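Local coordinates for germination protein (Bacillus megaterium, PDB 6O59) that probably takes part in sensing germinants, being the N-terminal domain of the A subunit of the spore germinant receptor GerK3, at residues Q76-L81 with D115-V120. Sequence-based numbering, arbitrary orientation.
Sequences QNALEL and DGINRV
Leu79 and Ile117 account for most of the 211 Å² buried where the first turn of helix 78-86 meets the loop between strands 110-114 and 120-124. The bond from CA to CB of Leu79 points toward the loop, and CG anti to the backbone N (chi1 -162°) carries the CD2 methyl to it: Leu79 CD2 lies 3.8 Å from Ile117 CG2, the two side chains crossing obliquely. Leu79 CD2 also lies 3.3 Å from Arg119 O and 4.3 Å from Arg119 CB. Ile117 directs its other branch at the start of the helix, where Ile117 CD1 comes to 4.3 Å from Ala78 CB. These two apolar contacts of Ile117 identify the interface as hydrophobic packing; in addition, no hydrogen bond joins the segments. On the exposed side, Glu80 OE2 and Arg119 NH1 remain 5.6 Å apart, too far for a salt bridge, although their opposite charges may attract weakly. Leu79 also touches Leu112 and Val114 of strand 110-114 and Phe94 of strand 91-95, which continues the apolar layer onto the sheet. The arrangement is that of a helix packed by its N-terminal turn against a beta-hairpin loop, here at the end of two inner strands of the domain's five-stranded antiparallel sheet.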
# COMPACT_ATOMS: atom_id res chain seq x y z
N GLN A 76 -26.70 -10.00 11.11
CA GLN A 76 -27.31 -8.67 11.12
C GLN A 76 -26.59 -7.68 12.04
O GLN A 76 -26.28 -6.58 11.58
CB GLN A 76 -28.82 -8.72 11.47
CG GLN A 76 -29.46 -10.12 11.56
CD GLN A 76 -29.61 -10.88 10.26
OE1 GLN A 76 -29.44 -10.35 9.15
NE2 GLN A 76 -29.92 -12.17 10.37
N ASN A 77 -26.31 -8.06 13.30
CA ASN A 77 -25.65 -7.17 14.26
C ASN A 77 -24.12 -7.44 14.41
O ASN A 77 -23.47 -6.74 15.18
CB ASN A 77 -26.34 -7.26 15.63
N ALA A 78 -23.57 -8.42 13.65
CA ALA A 78 -22.16 -8.85 13.71
C ALA A 78 -21.17 -7.70 13.83
O ALA A 78 -20.37 -7.70 14.77
CB ALA A 78 -21.81 -9.70 12.50
N LEU A 79 -21.23 -6.71 12.92
CA LEU A 79 -20.31 -5.56 12.89
C LEU A 79 -20.43 -4.69 14.15
O LEU A 79 -19.40 -4.33 14.73
CB LEU A 79 -20.56 -4.73 11.63
CG LEU A 79 -19.47 -3.77 11.18
CD1 LEU A 79 -18.26 -4.53 10.68
CD2 LEU A 79 -19.98 -2.85 10.10
N GLU A 80 -21.66 -4.37 14.57
CA GLU A 80 -21.93 -3.55 15.76
C GLU A 80 -21.55 -4.31 17.05
O GLU A 80 -20.97 -3.72 17.95
CB GLU A 80 -23.40 -3.08 15.78
CG GLU A 80 -23.61 -1.66 15.25
CD GLU A 80 -23.36 -1.33 13.78
OE1 GLU A 80 -23.23 -2.26 12.96
OE2 GLU A 80 -23.33 -0.12 13.45
N LEU A 81 -21.82 -5.62 17.11
CA LEU A 81 -21.47 -6.46 18.26
C LEU A 81 -19.95 -6.54 18.42
O LEU A 81 -19.45 -6.49 19.55
CB LEU A 81 -22.06 -7.87 18.10
CG LEU A 81 -23.23 -8.27 19.00
CD1 LEU A 81 -22.78 -8.60 20.43
CD2 LEU A 81 -24.38 -7.27 18.94
N ASP A 115 -19.37 -10.23 5.30
CA ASP A 115 -20.03 -10.94 4.19
C ASP A 115 -21.17 -10.22 3.51
O ASP A 115 -21.21 -10.25 2.28
CB ASP A 115 -20.52 -12.33 4.60
CG ASP A 115 -20.60 -13.37 3.47
OD1 ASP A 115 -20.45 -12.97 2.27
OD2 ASP A 115 -20.79 -14.58 3.78
N GLY A 116 -22.11 -9.66 4.27
CA GLY A 116 -23.25 -8.98 3.66
C GLY A 116 -23.74 -7.75 4.37
O GLY A 116 -24.95 -7.48 4.34
N ILE A 117 -22.84 -7.03 5.03
CA ILE A 117 -23.32 -5.88 5.85
C ILE A 117 -23.41 -4.60 5.03
O ILE A 117 -24.36 -3.86 5.27
CB ILE A 117 -22.51 -5.74 7.14
CG1 ILE A 117 -23.24 -6.40 8.30
CG2 ILE A 117 -22.27 -4.28 7.42
CD1 ILE A 117 -22.56 -7.63 8.83
N ASN A 118 -22.42 -4.32 4.18
CA ASN A 118 -22.39 -3.12 3.29
C ASN A 118 -22.00 -1.82 4.02
O ASN A 118 -22.06 -0.76 3.39
CB ASN A 118 -23.54 -3.08 2.27
CG ASN A 118 -24.52 -1.95 2.46
OD1 ASN A 118 -24.63 -1.38 3.54
ND2 ASN A 118 -25.25 -1.62 1.41
N ARG A 119 -21.65 -1.91 5.30
CA ARG A 119 -21.09 -0.78 6.09
C ARG A 119 -19.71 -1.28 6.52
O ARG A 119 -19.61 -2.47 6.88
CB ARG A 119 -22.00 -0.32 7.24
CG ARG A 119 -23.33 0.34 6.87
CD ARG A 119 -24.31 0.88 7.90
NE ARG A 119 -25.56 1.41 7.33
CZ ARG A 119 -26.61 1.83 8.02
NH1 ARG A 119 -26.59 1.80 9.34
NH2 ARG A 119 -27.68 2.29 7.40
N VAL A 120 -18.69 -0.45 6.41
CA VAL A 120 -17.32 -0.94 6.77
C VAL A 120 -16.89 -0.26 8.06
O VAL A 120 -17.16 0.93 8.21
CB VAL A 120 -16.34 -0.68 5.61
CG1 VAL A 120 -14.90 -0.80 6.05
CG2 VAL A 120 -16.62 -1.62 4.46